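Local coordinates for Lmo2125 protein (Listeria monocytogenes serovar 1/2a, PDB 5TU0) that binds maltose and, as a membrane-attached solute-binding lipoprotein, probably presents the sugar for uptake into the cell, at residues G28-D33 / K285-K290; G18-V23 / V40-M45; F46-A51 / T60-M65; T303-D306 / V311-N314. The protein carries 2 engineered substitutions. One frame throughout, in Å; residues are numbered along the deposited sequence.

Contact 1: residues G28-D33 / K285-K290. With TTN (tartronate), chain C.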
loop_
_atom_site.group_PDB
_atom_site.type_symbol
_atom_site.label_atom_id
_atom_site.label_comp_id
_atom_site.label_asym_id
_atom_site.label_seq_id
_atom_site.Cartn_x
_atom_site.Cartn_y
_atom_site.Cartn_z
ATOM N N GLY A 28 2.977 -29.266 2.499
ATOM C CA GLY A 28 3.007 -30.640 3.002
ATOM C C GLY A 28 2.030 -30.954 4.122
ATOM O O GLY A 28 1.292 -31.942 4.051
ATOM N N ASP A 29 2.025 -30.126 5.157
ATOM C CA ASP A 29 1.149 -30.365 6.312
ATOM C C ASP A 29 -0.339 -30.211 5.946
ATOM O O ASP A 29 -1.197 -30.921 6.492
ATOM C CB ASP A 29 1.561 -29.492 7.490
ATOM C CG ASP A 29 2.922 -29.870 8.041
ATOM O OD1 ASP A 29 3.255 -31.069 8.058
ATOM O OD2 ASP A 29 3.659 -28.973 8.473
ATOM N N PHE A 30 -0.616 -29.328 4.986
ATOM C CA PHE A 30 -1.977 -29.157 4.479
ATOM C C PHE A 30 -2.405 -30.404 3.699
ATOM O O PHE A 30 -3.527 -30.898 3.867
ATOM C CB PHE A 30 -2.069 -27.930 3.591
ATOM C CG PHE A 30 -3.429 -27.704 3.024
ATOM C CD1 PHE A 30 -4.391 -27.024 3.767
ATOM C CD2 PHE A 30 -3.757 -28.162 1.756
ATOM C CE1 PHE A 30 -5.666 -26.799 3.252
ATOM C CE2 PHE A 30 -5.030 -27.955 1.236
ATOM C CZ PHE A 30 -5.983 -27.264 1.979
ATOM N N GLU A 31 -1.516 -30.895 2.838
ATOM C CA GLU A 31 -1.775 -32.123 2.067
ATOM C C GLU A 31 -2.133 -33.297 2.979
ATOM O O GLU A 31 -3.116 -34.002 2.743
ATOM C CB GLU A 31 -0.566 -32.493 1.219
ATOM C CG GLU A 31 -0.317 -31.521 0.071
ATOM C CD GLU A 31 0.890 -31.880 -0.766
ATOM O OE1 GLU A 31 1.849 -32.506 -0.246
ATOM O OE2 GLU A 31 0.880 -31.524 -1.960
ATOM N N LYS A 32 -1.322 -33.491 4.013
ATOM C CA LYS A 32 -1.528 -34.569 4.995
ATOM C C LYS A 32 -2.807 -34.397 5.798
ATOM O O LYS A 32 -3.506 -35.367 6.110
ATOM C CB LYS A 32 -0.370 -34.585 5.996
ATOM C CG LYS A 32 0.975 -34.943 5.419
ATOM C CD LYS A 32 1.064 -36.418 5.166
ATOM C CE LYS A 32 2.416 -36.799 4.614
ATOM N NZ LYS A 32 2.510 -38.282 4.586
ATOM N N ASP A 33 -3.089 -33.153 6.169
ATOM C CA ASP A 33 -4.234 -32.860 7.007
ATOM C C ASP A 33 -5.555 -33.009 6.259
ATOM O O ASP A 33 -6.575 -33.266 6.879
ATOM C CB ASP A 33 -4.110 -31.440 7.573
ATOM C CG ASP A 33 -5.033 -31.184 8.749
ATOM O OD1 ASP A 33 -5.196 -32.095 9.586
ATOM O OD2 ASP A 33 -5.547 -30.044 8.855
ATOM N N LYS A 285 -13.798 -25.527 -4.407
ATOM C CA LYS A 285 -14.025 -24.452 -3.437
ATOM C C LYS A 285 -13.953 -24.834 -1.942
ATOM O O LYS A 285 -13.499 -24.025 -1.131
ATOM C CB LYS A 285 -15.324 -23.718 -3.746
ATOM C CG LYS A 285 -15.273 -22.973 -5.068
ATOM C CD LYS A 285 -16.491 -22.092 -5.276
ATOM C CE LYS A 285 -16.472 -21.500 -6.666
ATOM N NZ LYS A 285 -17.669 -20.674 -6.922
ATOM N N ASP A 286 -14.395 -26.043 -1.575
ATOM C CA ASP A 286 -14.326 -26.475 -0.164
ATOM C C ASP A 286 -12.865 -26.601 0.248
ATOM O O ASP A 286 -12.475 -26.078 1.287
ATOM C CB ASP A 286 -15.050 -27.811 0.089
ATOM C CG ASP A 286 -16.562 -27.712 -0.058
ATOM O OD1 ASP A 286 -17.125 -26.600 0.066
ATOM O OD2 ASP A 286 -17.197 -28.779 -0.267
ATOM N N VAL A 287 -12.059 -27.290 -0.563
ATOM C CA VAL A 287 -10.632 -27.426 -0.256
ATOM C C VAL A 287 -9.934 -26.060 -0.311
ATOM O O VAL A 287 -9.050 -25.789 0.506
ATOM C CB VAL A 287 -9.918 -28.448 -1.159
ATOM C CG1 VAL A 287 -8.434 -28.503 -0.834
ATOM C CG2 VAL A 287 -10.526 -29.831 -0.965
ATOM N N ALA A 288 -10.335 -25.209 -1.266
ATOM C CA ALA A 288 -9.781 -23.853 -1.375
ATOM C C ALA A 288 -10.045 -23.030 -0.093
ATOM O O ALA A 288 -9.161 -22.280 0.378
ATOM C CB ALA A 288 -10.383 -23.128 -2.575
ATOM N N GLN A 289 -11.254 -23.165 0.458
ATOM C CA GLN A 289 -11.624 -22.469 1.709
ATOM C C GLN A 289 -10.706 -22.945 2.840
ATOM O O GLN A 289 -10.203 -22.136 3.639
ATOM C CB GLN A 289 -13.086 -22.724 2.084
ATOM C CG GLN A 289 -13.495 -22.116 3.423
ATOM C CD GLN A 289 -13.496 -20.599 3.401
ATOM O OE1 GLN A 289 -14.276 -19.985 2.668
ATOM N NE2 GLN A 289 -12.640 -19.975 4.221
ATOM N N LYS A 290 -10.482 -24.259 2.890
ATOM C CA LYS A 290 -9.594 -24.832 3.887
ATOM C C LYS A 290 -8.174 -24.265 3.701
ATOM O O LYS A 290 -7.526 -23.949 4.672
ATOM C CB LYS A 290 -9.625 -26.354 3.849
ATOM C CG LYS A 290 -10.969 -26.940 4.306
ATOM C CD LYS A 290 -10.967 -28.448 4.166
ATOM C CE LYS A 290 -12.235 -29.104 4.707
ATOM N NZ LYS A 290 -13.449 -28.738 3.924
HETATM C C1 TTN C . -16.460 -27.963 -4.188
HETATM C C2 TTN C . -17.309 -28.013 -5.434
HETATM C C3 TTN C . -17.257 -26.725 -6.211
HETATM O O1 TTN C . -16.760 -27.132 -3.305
HETATM O O2 TTN C . -15.482 -28.739 -4.069
HETATM O O3 TTN C . -16.891 -29.079 -6.301
HETATM O O4 TTN C . -16.279 -25.962 -6.061
HETATM O O5 TTN C . -18.197 -26.469 -6.996
#

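Contact 2: residues G18-V23 / V40-M45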
loop_
_atom_site.group_PDB
_atom_site.type_symbol
_atom_site.label_atom_id
_atom_site.label_comp_id
_atom_site.label_asym_id
_atom_site.label_seq_id
_atom_site.Cartn_x
_atom_site.Cartn_y
_atom_site.Cartn_z
ATOM N N GLY A 18 8.295 -14.930 -5.814
ATOM C CA GLY A 18 8.735 -14.663 -4.450
ATOM C C GLY A 18 8.058 -15.458 -3.352
ATOM O O GLY A 18 8.513 -15.451 -2.224
ATOM N N TYR A 19 6.968 -16.141 -3.673
ATOM C CA TYR A 19 6.261 -16.941 -2.684
ATOM C C TYR A 19 6.301 -18.439 -2.979
ATOM O O TYR A 19 5.787 -19.223 -2.192
ATOM C CB TYR A 19 4.806 -16.506 -2.596
ATOM C CG TYR A 19 4.625 -15.035 -2.308
ATOM C CD1 TYR A 19 5.086 -14.485 -1.129
ATOM C CD2 TYR A 19 3.958 -14.201 -3.208
ATOM C CE1 TYR A 19 4.930 -13.137 -0.858
ATOM C CE2 TYR A 19 3.798 -12.851 -2.945
ATOM C CZ TYR A 19 4.281 -12.322 -1.768
ATOM O OH TYR A 19 4.120 -10.988 -1.509
ATOM N N LYS A 20 6.925 -18.829 -4.091
ATOM C CA LYS A 20 6.955 -20.245 -4.490
ATOM C C LYS A 20 7.594 -21.131 -3.422
ATOM O O LYS A 20 7.010 -22.155 -3.035
ATOM C CB LYS A 20 7.678 -20.416 -5.831
ATOM C CG LYS A 20 7.392 -21.751 -6.502
ATOM C CD LYS A 20 8.282 -21.955 -7.707
ATOM C CE LYS A 20 8.014 -23.292 -8.370
ATOM N NZ LYS A 20 9.080 -23.562 -9.370
ATOM N N ASP A 21 8.772 -20.739 -2.936
ATOM C CA ASP A 21 9.468 -21.533 -1.893
ATOM C C ASP A 21 8.643 -21.637 -0.610
ATOM O O ASP A 21 8.593 -22.691 0.033
ATOM C CB ASP A 21 10.838 -20.938 -1.571
ATOM C CG ASP A 21 11.819 -21.043 -2.732
ATOM O OD1 ASP A 21 11.555 -21.807 -3.685
ATOM O OD2 ASP A 21 12.876 -20.376 -2.677
ATOM N N TYR A 22 8.008 -20.526 -0.240
ATOM C CA TYR A 22 7.166 -20.478 0.938
ATOM C C TYR A 22 6.001 -21.440 0.811
ATOM O O TYR A 22 5.752 -22.243 1.726
ATOM C CB TYR A 22 6.657 -19.046 1.186
ATOM C CG TYR A 22 5.481 -18.987 2.112
ATOM C CD1 TYR A 22 5.638 -19.217 3.471
ATOM C CD2 TYR A 22 4.199 -18.677 1.630
ATOM C CE1 TYR A 22 4.550 -19.176 4.334
ATOM C CE2 TYR A 22 3.106 -18.627 2.485
ATOM C CZ TYR A 22 3.291 -18.872 3.839
ATOM O OH TYR A 22 2.218 -18.820 4.709
ATOM N N VAL A 23 5.297 -21.383 -0.317
ATOM C CA VAL A 23 4.167 -22.279 -0.535
ATOM C C VAL A 23 4.654 -23.750 -0.526
ATOM O O VAL A 23 4.000 -24.616 0.085
ATOM C CB VAL A 23 3.365 -21.914 -1.805
ATOM C CG1 VAL A 23 2.316 -22.973 -2.126
ATOM C CG2 VAL A 23 2.689 -20.562 -1.616
ATOM N N VAL A 40 1.641 -26.549 -7.127
ATOM C CA VAL A 40 2.102 -25.171 -7.031
ATOM C C VAL A 40 2.579 -24.676 -8.395
ATOM O O VAL A 40 3.446 -25.281 -9.011
ATOM C CB VAL A 40 3.250 -25.031 -6.013
ATOM C CG1 VAL A 40 3.679 -23.573 -5.881
ATOM C CG2 VAL A 40 2.816 -25.566 -4.652
ATOM N N VAL A 41 1.997 -23.581 -8.866
ATOM C CA VAL A 41 2.409 -22.981 -10.137
ATOM C C VAL A 41 2.922 -21.573 -9.862
ATOM O O VAL A 41 2.406 -20.869 -8.985
ATOM C CB VAL A 41 1.277 -22.968 -11.190
ATOM C CG1 VAL A 41 0.820 -24.382 -11.490
ATOM C CG2 VAL A 41 0.096 -22.139 -10.742
ATOM N N GLU A 42 3.958 -21.181 -10.588
ATOM C CA GLU A 42 4.529 -19.857 -10.444
ATOM C C GLU A 42 4.077 -18.993 -11.607
ATOM O O GLU A 42 4.189 -19.389 -12.773
ATOM C CB GLU A 42 6.059 -19.916 -10.372
ATOM C CG GLU A 42 6.721 -18.560 -10.075
ATOM C CD GLU A 42 6.672 -17.564 -11.234
ATOM O OE1 GLU A 42 6.790 -18.019 -12.392
ATOM O OE2 GLU A 42 6.546 -16.321 -11.003
ATOM N N LYS A 43 3.568 -17.807 -11.289
ATOM C CA LYS A 43 3.142 -16.867 -12.312
ATOM C C LYS A 43 2.973 -15.485 -11.698
ATOM O O LYS A 43 2.505 -15.351 -10.570
ATOM C CB LYS A 43 1.832 -17.335 -12.958
ATOM C CG LYS A 43 1.350 -16.499 -14.133
ATOM C CD LYS A 43 0.235 -17.242 -14.856
ATOM C CE LYS A 43 -0.470 -16.395 -15.891
ATOM N NZ LYS A 43 0.426 -15.998 -17.005
ATOM N N ASP A 44 3.381 -14.457 -12.435
ATOM C CA ASP A 44 3.221 -13.078 -11.981
ATOM C C ASP A 44 1.800 -12.870 -11.426
ATOM O O ASP A 44 0.825 -13.288 -12.053
ATOM C CB ASP A 44 3.510 -12.120 -13.147
ATOM C CG ASP A 44 3.325 -10.676 -12.771
ATOM O OD1 ASP A 44 2.189 -10.150 -12.897
ATOM O OD2 ASP A 44 4.331 -10.052 -12.385
ATOM N N MET A 45 1.696 -12.232 -10.260
ATOM C CA MET A 45 0.410 -12.051 -9.573
ATOM C C MET A 45 -0.617 -11.315 -10.427
ATOM O O MET A 45 -1.767 -11.749 -10.554
ATOM C CB MET A 45 0.602 -11.315 -8.232
ATOM C CG MET A 45 -0.665 -11.228 -7.369
ATOM S SD MET A 45 -0.487 -10.278 -5.830
ATOM C CE MET A 45 -0.302 -8.626 -6.481
#

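Contact 3: residues F46-A51 / T60-M65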
loop_
_atom_site.group_PDB
_atom_site.type_symbol
_atom_site.label_atom_id
_atom_site.label_comp_id
_atom_site.label_asym_id
_atom_site.label_seq_id
_atom_site.Cartn_x
_atom_site.Cartn_y
_atom_site.Cartn_z
ATOM N N PHE A 46 -0.195 -10.202 -11.010
ATOM C CA PHE A 46 -1.082 -9.411 -11.843
ATOM C C PHE A 46 -1.455 -10.103 -13.161
ATOM O O PHE A 46 -2.587 -10.001 -13.587
ATOM C CB PHE A 46 -0.495 -8.028 -12.060
ATOM C CG PHE A 46 -0.340 -7.237 -10.778
ATOM C CD1 PHE A 46 -1.463 -6.711 -10.130
ATOM C CD2 PHE A 46 0.920 -6.996 -10.223
ATOM C CE1 PHE A 46 -1.328 -5.962 -8.962
ATOM C CE2 PHE A 46 1.060 -6.246 -9.057
ATOM C CZ PHE A 46 -0.064 -5.732 -8.425
ATOM N N GLU A 47 -0.523 -10.828 -13.785
ATOM C CA GLU A 47 -0.835 -11.552 -15.018
ATOM C C GLU A 47 -1.901 -12.634 -14.759
ATOM O O GLU A 47 -2.810 -12.830 -15.559
ATOM C CB GLU A 47 0.411 -12.173 -15.640
ATOM C CG GLU A 47 1.357 -11.151 -16.246
ATOM C CD GLU A 47 2.558 -11.782 -16.927
ATOM O OE1 GLU A 47 2.529 -13.004 -17.194
ATOM O OE2 GLU A 47 3.534 -11.041 -17.209
ATOM N N THR A 48 -1.779 -13.329 -13.640
ATOM C CA THR A 48 -2.768 -14.341 -13.257
ATOM C C THR A 48 -4.198 -13.747 -13.182
ATOM O O THR A 48 -5.160 -14.320 -13.696
ATOM C CB THR A 48 -2.409 -14.916 -11.880
ATOM O OG1 THR A 48 -1.112 -15.522 -11.945
ATOM C CG2 THR A 48 -3.440 -15.929 -11.411
ATOM N N LEU A 49 -4.314 -12.613 -12.504
ATOM C CA LEU A 49 -5.586 -11.934 -12.342
ATOM C C LEU A 49 -6.111 -11.355 -13.670
ATOM O O LEU A 49 -7.324 -11.433 -13.927
ATOM C CB LEU A 49 -5.484 -10.861 -11.270
ATOM C CG LEU A 49 -5.083 -11.374 -9.883
ATOM C CD1 LEU A 49 -4.868 -10.194 -8.957
ATOM C CD2 LEU A 49 -6.109 -12.355 -9.304
ATOM N N GLU A 50 -5.232 -10.803 -14.512
ATOM C CA GLU A 50 -5.708 -10.278 -15.813
ATOM C C GLU A 50 -6.174 -11.435 -16.734
ATOM O O GLU A 50 -7.036 -11.239 -17.550
ATOM C CB GLU A 50 -4.698 -9.330 -16.512
ATOM C CG GLU A 50 -3.591 -9.968 -17.334
ATOM C CD GLU A 50 -2.716 -8.961 -18.104
ATOM O OE1 GLU A 50 -1.505 -9.235 -18.278
ATOM O OE2 GLU A 50 -3.224 -7.899 -18.551
ATOM N N ALA A 51 -5.608 -12.636 -16.580
ATOM C CA ALA A 51 -6.006 -13.771 -17.404
ATOM C C ALA A 51 -7.199 -14.529 -16.835
ATOM O O ALA A 51 -7.777 -15.369 -17.530
ATOM C CB ALA A 51 -4.839 -14.738 -17.581
ATOM N N THR A 60 -9.210 -23.601 -16.923
ATOM C CA THR A 60 -7.746 -23.627 -16.792
ATOM C C THR A 60 -7.156 -22.704 -15.718
ATOM O O THR A 60 -5.931 -22.660 -15.558
ATOM C CB THR A 60 -7.081 -23.209 -18.121
ATOM O OG1 THR A 60 -7.309 -21.806 -18.367
ATOM C CG2 THR A 60 -7.610 -24.058 -19.294
ATOM N N ALA A 61 -7.995 -21.957 -14.992
ATOM C CA ALA A 61 -7.478 -21.038 -13.980
ATOM C C ALA A 61 -7.117 -21.790 -12.705
ATOM O O ALA A 61 -7.745 -22.811 -12.398
ATOM C CB ALA A 61 -8.527 -19.990 -13.647
ATOM N N PRO A 62 -6.140 -21.273 -11.939
ATOM C CA PRO A 62 -5.812 -21.896 -10.651
ATOM C C PRO A 62 -6.998 -21.779 -9.687
ATOM O O PRO A 62 -7.891 -20.947 -9.894
ATOM C CB PRO A 62 -4.630 -21.043 -10.148
ATOM C CG PRO A 62 -4.858 -19.717 -10.774
ATOM C CD PRO A 62 -5.370 -20.028 -12.139
ATOM N N ASP A 63 -7.013 -22.612 -8.648
ATOM C CA ASP A 63 -8.072 -22.560 -7.647
ATOM C C ASP A 63 -7.903 -21.418 -6.679
ATOM O O ASP A 63 -8.894 -20.777 -6.290
ATOM C CB ASP A 63 -8.098 -23.849 -6.845
ATOM C CG ASP A 63 -8.435 -25.038 -7.691
ATOM O OD1 ASP A 63 -9.540 -25.044 -8.267
ATOM O OD2 ASP A 63 -7.605 -25.970 -7.752
ATOM N N VAL A 64 -6.662 -21.169 -6.252
ATOM C CA VAL A 64 -6.374 -20.077 -5.325
ATOM C C VAL A 64 -5.144 -19.307 -5.788
ATOM O O VAL A 64 -4.258 -19.850 -6.449
ATOM C CB VAL A 64 -6.153 -20.559 -3.875
ATOM C CG1 VAL A 64 -7.432 -21.161 -3.296
ATOM C CG2 VAL A 64 -5.012 -21.552 -3.816
ATOM N N MET A 65 -5.123 -18.024 -5.451
ATOM C CA MET A 65 -4.032 -17.136 -5.817
ATOM C C MET A 65 -4.049 -15.945 -4.861
ATOM O O MET A 65 -4.848 -15.904 -3.941
ATOM C CB MET A 65 -4.203 -16.718 -7.281
ATOM C CG MET A 65 -5.423 -15.841 -7.545
ATOM S SD MET A 65 -6.351 -16.285 -9.037
ATOM C CE MET A 65 -7.255 -17.653 -8.324
#

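Contact 4: residues T303-D306 / V311-N314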
loop_
_atom_site.group_PDB
_atom_site.type_symbol
_atom_site.label_atom_id
_atom_site.label_comp_id
_atom_site.label_asym_id
_atom_site.label_seq_id
_atom_site.Cartn_x
_atom_site.Cartn_y
_atom_site.Cartn_z
ATOM N N THR A 303 5.607 -18.374 9.435
ATOM C CA THR A 303 6.542 -18.908 8.428
ATOM C C THR A 303 6.662 -17.921 7.243
ATOM O O THR A 303 7.755 -17.707 6.714
ATOM C CB THR A 303 6.113 -20.290 7.917
ATOM O OG1 THR A 303 6.062 -21.200 9.024
ATOM C CG2 THR A 303 7.082 -20.813 6.870
ATOM N N LEU A 304 5.546 -17.317 6.845
ATOM C CA LEU A 304 5.586 -16.324 5.754
ATOM C C LEU A 304 6.583 -15.221 6.091
ATOM O O LEU A 304 7.440 -14.878 5.272
ATOM C CB LEU A 304 4.207 -15.703 5.501
ATOM C CG LEU A 304 4.159 -14.589 4.439
ATOM C CD1 LEU A 304 4.480 -15.128 3.056
ATOM C CD2 LEU A 304 2.798 -13.912 4.460
ATOM N N TYR A 305 6.477 -14.670 7.297
ATOM C CA TYR A 305 7.385 -13.606 7.720
ATOM C C TYR A 305 8.829 -14.094 7.780
ATOM O O TYR A 305 9.760 -13.388 7.385
ATOM C CB TYR A 305 6.985 -13.032 9.082
ATOM C CG TYR A 305 7.944 -11.955 9.539
ATOM C CD1 TYR A 305 7.890 -10.677 8.988
ATOM C CD2 TYR A 305 8.927 -12.218 10.492
ATOM C CE1 TYR A 305 8.778 -9.690 9.372
ATOM C CE2 TYR A 305 9.819 -11.230 10.885
ATOM C CZ TYR A 305 9.726 -9.962 10.318
ATOM O OH TYR A 305 10.590 -8.968 10.692
ATOM N N ASP A 306 9.006 -15.306 8.295
ATOM C CA ASP A 306 10.330 -15.881 8.384
ATOM C C ASP A 306 11.003 -16.005 7.012
ATOM O O ASP A 306 12.188 -15.738 6.888
ATOM C CB ASP A 306 10.270 -17.269 9.051
ATOM C CG ASP A 306 9.995 -17.211 10.556
ATOM O OD1 ASP A 306 10.164 -16.152 11.187
ATOM O OD2 ASP A 306 9.641 -18.262 11.132
ATOM N N VAL A 311 5.148 -8.383 6.298
ATOM C CA VAL A 311 4.429 -8.296 7.554
ATOM C C VAL A 311 3.086 -9.015 7.516
ATOM O O VAL A 311 2.248 -8.710 6.672
ATOM C CB VAL A 311 4.231 -6.829 7.972
ATOM C CG1 VAL A 311 3.517 -6.750 9.307
ATOM C CG2 VAL A 311 5.591 -6.132 8.033
ATOM N N PRO A 312 2.871 -9.964 8.441
ATOM C CA PRO A 312 1.611 -10.709 8.447
ATOM C C PRO A 312 0.373 -9.906 8.814
ATOM O O PRO A 312 0.440 -9.002 9.641
ATOM C CB PRO A 312 1.818 -11.779 9.532
ATOM C CG PRO A 312 3.254 -11.768 9.865
ATOM C CD PRO A 312 3.814 -10.447 9.464
ATOM N N ALA A 313 -0.754 -10.298 8.226
ATOM C CA ALA A 313 -2.058 -9.718 8.529
ATOM C C ALA A 313 -2.586 -10.294 9.843
ATOM O O ALA A 313 -3.165 -9.576 10.647
ATOM C CB ALA A 313 -3.039 -10.008 7.409
ATOM N N ASN A 314 -2.381 -11.594 10.053
ATOM C CA ASN A 314 -2.834 -12.284 11.280
ATOM C C ASN A 314 -2.175 -11.589 12.469
ATOM O O ASN A 314 -0.954 -11.464 12.502
ATOM C CB ASN A 314 -2.473 -13.791 11.198
ATOM C CG ASN A 314 -2.896 -14.577 12.419
ATOM O OD1 ASN A 314 -2.579 -14.201 13.546
ATOM N ND2 ASN A 314 -3.586 -15.706 12.205
#

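Contact 1: residues G28-D33 / K285-K290
F30 reaches from helix 17-34 to touch V287 and K290 of helix 285-295; the nearest CA atoms of residues 28-33 and 285-290 are those of F30 and K290, 8.8 Å apart. From CB the ring carbon CG runs opposite the backbone N (chi1 179°), which sends the ring straight out from its own helix. The near end of the side chain meets nothing of residues 285-290; the far end does the work. CE1 reaches K290 C at 3.6 Å, with K290 CB a little farther off. At the tip, CZ lies 3.7 Å from V287 O and 3.9 Å from V287 CG1, and CE2 grazes the same methyl. The carbonyl groups of V287 and K290 are thus approached by the ring's edge, close to its plane, while the K290 chain turns off toward solvent. At the N-terminal start of the same helix, tartronate is held: K285 N donates to O4 at 3.0 Å in a nearly straight bond (166°), and D286 N to O1 at 3.1 Å, an arrangement the helix dipole would favour for an anion. The F30 ring also meets W291, edge-to-face, and Y294, and V287 links the contact to strand 10-15, where it rests on L11.

Contact 2: residues G18-V23 / V40-M45
K20 lays its aliphatic chain over V40 and E42. The setting is a beta-alpha-beta unit: strand 10-15, helix 17-34 and strand 37-42, with the helix running back over the two parallel strands. Locally the axes of helix 18-23 and strand 40-42 are nearly antiparallel (167°) and pass 8.6 Å apart. Extended throughout, the lysine chain crosses V40 first, CG to CG1 at 4.2 Å, and then meets E42 at about a right angle, CD to CB at 4.0 Å. E42 bends at its second torsion (chi2 -72°), carrying its carboxylate away, so that K20 NZ and E42 OE1 remain 6.7 Å apart and any attraction is long-range. One turn farther along the helix, the buried V23 faces V40 and also packs on V13 and V15 of strand 10-15, which places it beneath the helix in the core of the unit. The partly exposed V40 therefore has K20 CG on one branch, CG1, and V23 CG1 on both. The two valines lie side by side, pointing opposite ways, and their tightest meeting is methyl to methyl, V23 CG1 to V40 CG2 at 3.7 Å, with V40 CG1 at 4.0 Å from the same V23 carbon.

Contact 3: residues F46-A51 / T60-M65
M65 SD receives two side chains from helix 45-58, the methyl of T48 and a branch of L49, in a small buried apolar cluster. The helix is the connection of a beta-alpha-beta crossover from strand 37-42 to strand 64-68, with strand 10-15 between them: V64 makes backbone hydrogen bonds with T12 and S14 of that middle strand. The cluster is where the helix settles on the strand it delivers. T48 CG2 lies 3.8 Å from M65 SD, and L49 CD2 approaches the same sulfur at 3.9 Å from the next position along the helix. L49 CD2 also meets the methionine stem, at 4.0 Å from CG. P62, just before the strand, brings its ring CG to 4.1 Å from T48 CG2, so one threonine methyl touches both the proline and the sulfur.

M65 carries CG between its backbone N and carbonyl carbon (chi1 67°); the second torsion (chi2 -137°) sets SD against T48 and L49, and the third turns only the terminal CE. In T48 the methyl stands opposite the backbone N, while OG1 is turned the other way to a hydrogen bond with D44 O. That bond satisfies the hydroxyl within the helix's first turn and leaves the methyl as the group offered to the strand. Farther out, M65 makes backbone hydrogen bonds with V277, and the buried carboxylate of D63 ties the approach to its neighbours: D63 OD2 accepts from T12 N, and D63 OD1 is hydrogen-bonded to S282 OG and N284 ND2, two residues of the tartronate pocket.

Contact 4: residues T303-D306 / V311-N314
N314 OD1, two residues beyond the P312 that packs on Y305, is gripped by two backbone amides, A317 N and, more weakly, K316 N. N314 is thereby the N-cap of helix 315-323, its OD1 doing the capping, and N314 ND2 donates in turn to T296 O.

The contact itself is apolar. Y305 and P312 cross with the proline ring at the root of the tyrosine: Y305 CB is 4.0 Å from P312 CG and 4.1 Å from P312 CD. A ring carbon next to CG joins in, since Y305 CD1 also lies 4.1 Å from P312 CD. V311 adds backbone rather than side chain, with its CA 4.4 Å from Y305 CD1, while its CB points away from the helix. The chain reverses after helix 298-308 and returns as the short, weakly bonded strand 311-312, which pairs antiparallel with the long strand 105-121 through backbone hydrogen bonds of V311 to I113. Helix 298-308 thus packs against a strand of the mixed sheet of the solute-binding fold, with Y305 and V311 CA atoms 6.1 Å apart.

Y305 CB faces the proline from the backbone itself; CG opposite the backbone N (chi1 178°) brings CD1 alongside and carries the phenol on past it. The buried ring ends at a second polar site, where Y305 OH is hydrogen-bonded to T329 OG1, while P312 also touches A317 and A321 of helix 315-323.

Overall arrangement
Contacts 1 and 2 share helix 17-34, with centres about 17 Å apart. Contact 2 closes before contact 3 opens, strand 37-42 leading directly into helix 45-58, and these two are the nearest pair, about 12 Å between centres. Contact 3 is nested within the long loop that contact 1 closes, and they touch where A288 packs on V64. Contact 4 comes last, its helix following 285-295 and meeting Y22 of helix 17-34; it lies about 23 Å from contact 3 between centres, yet both reach the same mixed sheet. Early and late parts of the sequence are thus interleaved in one helix-flanked, sheet-based lobe, as in other solute-binding proteins, with the sugar bound where D70 and E114 line its pocket.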